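Local coordinates for protein yciF (Escherichia coli, PDB 2GS4), which is a homodimeric stress protein of the ferritin-like, rubrerythrin-related class and probably binds metal, its precise function being uncertain, at residues 10-24 and 68-82. Numbering follows the deposited sequence.
Sequences FIHLLSDTYSAEKQL and LKIKRMKCVAMEGLI
M78 packs on A20 and L24 where the short helix 76-89 runs beside helix 6-33 of a ferritin-like helical bundle, the local axes 8.9 Å apart at -24°. Bent at chi2 and chi3, the selenomethionine sets CE 3.8 Å from A20 CB and turns SE to L24 CD1, while I82 CD1 lies against Q23 CB. Upstream, the extended 68-75 strap follows helix 6-33: I70 sets CD1 against L14 CD2 and CG2 against Y18 CD2, and M73 reaches H12 and S15 through CE. H12 also packs on T119 of the second subunit. Two serines catch the strap: K71 N donates to S15 OG (2.8 Å, 163°) and C75 N to S19 OG (2.8 Å). S15 OG itself donates to I11 O, and a water donates to both S15 O and K71 O. C75, N-cap of helix 76-89, accepts from M78 N through SG. With CG beside its own backbone N (chi1 -55°), Q23 extends its amide across the helix start; an alanine here would probably leave C75 O without its side-chain donor and open a gap beside K74 and E79. Q23 NE2 donates to both C75 O (3.1 Å) and S19 OG (3.0 Å), each lying near the amide plane.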
# COMPACT_ATOMS: atom_id res chain seq x y z
N PHE A 10 -6.88 -14.55 -0.97
CA PHE A 10 -7.75 -14.01 0.06
C PHE A 10 -7.12 -14.09 1.44
O PHE A 10 -7.12 -13.10 2.18
CB PHE A 10 -9.11 -14.72 0.06
CG PHE A 10 -10.06 -14.21 1.12
CD1 PHE A 10 -10.32 -14.97 2.26
CD2 PHE A 10 -10.68 -12.97 0.99
CE1 PHE A 10 -11.19 -14.49 3.25
CE2 PHE A 10 -11.54 -12.49 1.97
CZ PHE A 10 -11.80 -13.26 3.11
N ILE A 11 -6.57 -15.25 1.79
CA ILE A 11 -5.96 -15.38 3.10
C ILE A 11 -4.76 -14.43 3.23
O ILE A 11 -4.57 -13.80 4.26
CB ILE A 11 -5.55 -16.87 3.41
CG1 ILE A 11 -5.04 -16.96 4.84
CG2 ILE A 11 -4.52 -17.38 2.42
CD1 ILE A 11 -6.00 -16.37 5.78
N HIS A 12 -3.98 -14.32 2.16
CA HIS A 12 -2.82 -13.42 2.16
C HIS A 12 -3.26 -11.98 2.43
O HIS A 12 -2.72 -11.32 3.32
CB HIS A 12 -2.10 -13.49 0.81
CG HIS A 12 -1.18 -12.33 0.56
ND1 HIS A 12 0.01 -12.16 1.23
CD2 HIS A 12 -1.29 -11.28 -0.29
CE1 HIS A 12 0.60 -11.05 0.81
NE2 HIS A 12 -0.17 -10.50 -0.12
N LEU A 13 -4.22 -11.48 1.65
CA LEU A 13 -4.69 -10.11 1.81
C LEU A 13 -5.35 -9.84 3.16
O LEU A 13 -5.23 -8.75 3.71
CB LEU A 13 -5.66 -9.74 0.67
CG LEU A 13 -5.04 -9.58 -0.73
CD1 LEU A 13 -6.16 -9.41 -1.75
CD2 LEU A 13 -4.11 -8.37 -0.75
N LEU A 14 -6.07 -10.83 3.68
CA LEU A 14 -6.73 -10.68 4.97
C LEU A 14 -5.69 -10.60 6.09
O LEU A 14 -5.83 -9.80 7.02
CB LEU A 14 -7.66 -11.87 5.23
CG LEU A 14 -8.49 -11.78 6.51
CD1 LEU A 14 -9.57 -10.73 6.34
CD2 LEU A 14 -9.13 -13.14 6.82
N SER A 15 -4.65 -11.42 5.97
CA SER A 15 -3.56 -11.46 6.94
C SER A 15 -2.79 -10.14 6.92
O SER A 15 -2.32 -9.66 7.97
CB SER A 15 -2.61 -12.62 6.64
OG SER A 15 -3.26 -13.87 6.80
N ASP A 16 -2.66 -9.56 5.73
CA ASP A 16 -1.96 -8.30 5.57
C ASP A 16 -2.81 -7.23 6.24
O ASP A 16 -2.31 -6.39 7.00
CB ASP A 16 -1.79 -7.98 4.08
CG ASP A 16 -0.41 -7.43 3.75
OD1 ASP A 16 -0.21 -6.94 2.62
OD2 ASP A 16 0.48 -7.49 4.62
N THR A 17 -4.12 -7.27 5.99
CA THR A 17 -5.01 -6.29 6.58
C THR A 17 -5.02 -6.42 8.11
O THR A 17 -5.08 -5.41 8.82
CB THR A 17 -6.44 -6.43 5.99
OG1 THR A 17 -6.45 -5.89 4.66
CG2 THR A 17 -7.46 -5.69 6.83
N TYR A 18 -4.93 -7.65 8.63
CA TYR A 18 -4.89 -7.87 10.07
C TYR A 18 -3.68 -7.09 10.60
O TYR A 18 -3.77 -6.36 11.57
CB TYR A 18 -4.71 -9.36 10.40
CG TYR A 18 -4.88 -9.72 11.86
CD1 TYR A 18 -6.15 -9.90 12.41
CD2 TYR A 18 -3.77 -9.89 12.69
CE1 TYR A 18 -6.31 -10.24 13.75
CE2 TYR A 18 -3.93 -10.23 14.05
CZ TYR A 18 -5.20 -10.41 14.56
OH TYR A 18 -5.37 -10.75 15.89
N SER A 19 -2.54 -7.26 9.93
CA SER A 19 -1.33 -6.56 10.32
C SER A 19 -1.53 -5.04 10.25
O SER A 19 -1.13 -4.33 11.16
CB SER A 19 -0.15 -6.99 9.43
OG SER A 19 0.94 -6.09 9.54
N ALA A 20 -2.16 -4.56 9.18
CA ALA A 20 -2.40 -3.14 9.01
C ALA A 20 -3.21 -2.53 10.15
O ALA A 20 -2.90 -1.46 10.64
CB ALA A 20 -3.11 -2.89 7.67
N GLU A 21 -4.27 -3.23 10.56
CA GLU A 21 -5.13 -2.76 11.64
C GLU A 21 -4.35 -2.73 12.95
O GLU A 21 -4.49 -1.80 13.75
CB GLU A 21 -6.36 -3.68 11.77
CG GLU A 21 -7.24 -3.71 10.51
CD GLU A 21 -8.03 -2.42 10.30
OE1 GLU A 21 -7.58 -1.35 10.78
OE2 GLU A 21 -9.10 -2.47 9.65
N LYS A 22 -3.52 -3.75 13.14
CA LYS A 22 -2.68 -3.90 14.32
C LYS A 22 -1.78 -2.66 14.44
O LYS A 22 -1.69 -2.02 15.49
CB LYS A 22 -1.81 -5.14 14.17
CG LYS A 22 -1.62 -5.96 15.43
CD LYS A 22 -2.81 -6.86 15.70
CE LYS A 22 -2.64 -7.55 17.05
NZ LYS A 22 -3.92 -8.14 17.53
N GLN A 23 -1.10 -2.34 13.34
CA GLN A 23 -0.21 -1.18 13.31
C GLN A 23 -1.05 0.08 13.45
O GLN A 23 -0.65 1.02 14.14
CB GLN A 23 0.55 -1.13 11.98
CG GLN A 23 1.33 -2.39 11.64
CD GLN A 23 2.05 -2.27 10.31
OE1 GLN A 23 2.77 -1.31 10.06
NE2 GLN A 23 1.85 -3.25 9.44
N LEU A 24 -2.21 0.11 12.81
CA LEU A 24 -3.04 1.30 12.90
C LEU A 24 -3.40 1.66 14.36
O LEU A 24 -3.40 2.84 14.71
CB LEU A 24 -4.29 1.16 12.04
CG LEU A 24 -4.92 2.47 11.53
CD1 LEU A 24 -3.85 3.39 10.94
CD2 LEU A 24 -5.98 2.17 10.49
N LEU A 68 -9.88 -20.98 6.88
CA LEU A 68 -9.22 -19.70 7.11
C LEU A 68 -8.30 -19.67 8.34
O LEU A 68 -8.52 -20.38 9.32
CB LEU A 68 -10.29 -18.60 7.21
CG LEU A 68 -11.20 -18.48 5.98
CD1 LEU A 68 -12.18 -17.32 6.12
CD2 LEU A 68 -10.35 -18.29 4.74
N LYS A 69 -7.24 -18.86 8.25
CA LYS A 69 -6.26 -18.69 9.32
C LYS A 69 -5.67 -17.30 9.08
O LYS A 69 -5.99 -16.68 8.08
CB LYS A 69 -5.13 -19.74 9.22
CG LYS A 69 -4.25 -19.87 10.48
CD LYS A 69 -3.01 -20.74 10.26
CE LYS A 69 -1.82 -19.94 9.72
NZ LYS A 69 -0.96 -19.36 10.80
N ILE A 70 -4.85 -16.79 9.98
CA ILE A 70 -4.20 -15.50 9.75
C ILE A 70 -2.73 -15.86 9.73
O ILE A 70 -2.23 -16.45 10.69
CB ILE A 70 -4.40 -14.47 10.90
CG1 ILE A 70 -5.85 -13.97 10.93
CG2 ILE A 70 -3.46 -13.28 10.71
CD1 ILE A 70 -6.27 -13.26 9.67
N LYS A 71 -2.03 -15.55 8.65
CA LYS A 71 -0.62 -15.86 8.59
C LYS A 71 0.13 -14.62 9.09
O LYS A 71 -0.24 -13.49 8.78
CB LYS A 71 -0.22 -16.25 7.15
CG LYS A 71 -0.83 -17.60 6.70
CD LYS A 71 -0.47 -17.97 5.25
CE LYS A 71 -0.71 -19.46 4.98
NZ LYS A 71 0.26 -20.33 5.71
N ARG A 72 1.16 -14.84 9.91
CA ARG A 72 1.95 -13.76 10.49
C ARG A 72 2.78 -13.02 9.45
O ARG A 72 3.49 -13.64 8.66
CB ARG A 72 2.89 -14.34 11.56
CG ARG A 72 3.55 -13.35 12.51
CD ARG A 72 4.20 -14.13 13.65
NE ARG A 72 4.80 -13.30 14.69
CZ ARG A 72 4.70 -13.57 15.99
NH1 ARG A 72 4.02 -14.64 16.39
NH2 ARG A 72 5.28 -12.78 16.89
N MSE A 73 2.68 -11.70 9.43
CA MSE A 73 3.43 -10.89 8.48
C MSE A 73 3.29 -9.41 8.83
O MSE A 73 2.41 -9.03 9.60
CB MSE A 73 2.93 -11.13 7.04
CG MSE A 73 1.43 -10.88 6.84
SE MSE A 73 0.78 -11.02 4.99
CE MSE A 73 0.62 -12.95 4.86
N LYS A 74 4.19 -8.59 8.30
CA LYS A 74 4.14 -7.15 8.54
C LYS A 74 3.71 -6.50 7.23
O LYS A 74 4.34 -6.70 6.20
CB LYS A 74 5.53 -6.63 8.94
CG LYS A 74 5.53 -5.18 9.47
CD LYS A 74 5.53 -5.14 11.00
CE LYS A 74 5.42 -3.73 11.53
NZ LYS A 74 6.42 -2.79 10.93
N CYS A 75 2.62 -5.74 7.28
CA CYS A 75 2.10 -5.06 6.10
C CYS A 75 2.97 -3.82 5.87
O CYS A 75 2.86 -2.82 6.59
CB CYS A 75 0.64 -4.66 6.31
SG CYS A 75 -0.11 -3.71 4.97
N VAL A 76 3.83 -3.91 4.86
CA VAL A 76 4.75 -2.83 4.51
C VAL A 76 4.03 -1.57 4.02
O VAL A 76 4.50 -0.46 4.26
CB VAL A 76 5.76 -3.35 3.46
CG1 VAL A 76 6.58 -2.22 2.88
CG2 VAL A 76 6.68 -4.37 4.13
N ALA A 77 2.91 -1.75 3.34
CA ALA A 77 2.14 -0.62 2.84
C ALA A 77 1.66 0.24 4.02
O ALA A 77 1.88 1.44 4.04
CB ALA A 77 0.95 -1.10 2.03
N MSE A 78 1.01 -0.37 5.01
CA MSE A 78 0.53 0.41 6.15
C MSE A 78 1.67 1.06 6.91
O MSE A 78 1.54 2.18 7.40
CB MSE A 78 -0.28 -0.45 7.12
CG MSE A 78 -0.79 0.36 8.31
SE MSE A 78 -1.92 1.84 7.77
CE MSE A 78 -3.54 0.83 7.46
N GLU A 79 2.79 0.34 7.03
CA GLU A 79 3.97 0.83 7.73
C GLU A 79 4.40 2.16 7.09
O GLU A 79 4.69 3.13 7.79
CB GLU A 79 5.07 -0.23 7.64
CG GLU A 79 6.39 0.07 8.31
CD GLU A 79 7.39 -1.06 8.10
OE1 GLU A 79 7.70 -1.80 9.06
OE2 GLU A 79 7.87 -1.23 6.95
N GLY A 80 4.41 2.20 5.76
CA GLY A 80 4.80 3.41 5.07
C GLY A 80 3.80 4.54 5.29
O GLY A 80 4.20 5.69 5.49
N LEU A 81 2.51 4.22 5.26
CA LEU A 81 1.47 5.22 5.45
C LEU A 81 1.52 5.80 6.86
O LEU A 81 1.23 6.98 7.08
CB LEU A 81 0.09 4.60 5.17
CG LEU A 81 -0.11 4.19 3.70
CD1 LEU A 81 -1.44 3.46 3.51
CD2 LEU A 81 -0.04 5.42 2.83
N ILE A 82 1.92 4.97 7.82
CA ILE A 82 2.03 5.39 9.20
C ILE A 82 3.29 6.26 9.35
O ILE A 82 3.29 7.24 10.09
CB ILE A 82 1.99 4.15 10.12
CG1 ILE A 82 0.54 3.68 10.22
CG2 ILE A 82 2.59 4.47 11.49
CD1 ILE A 82 0.31 2.36 10.93
O HOH W 1 -0.84 -10.86 9.75
O HOH W 2 3.54 -8.27 4.25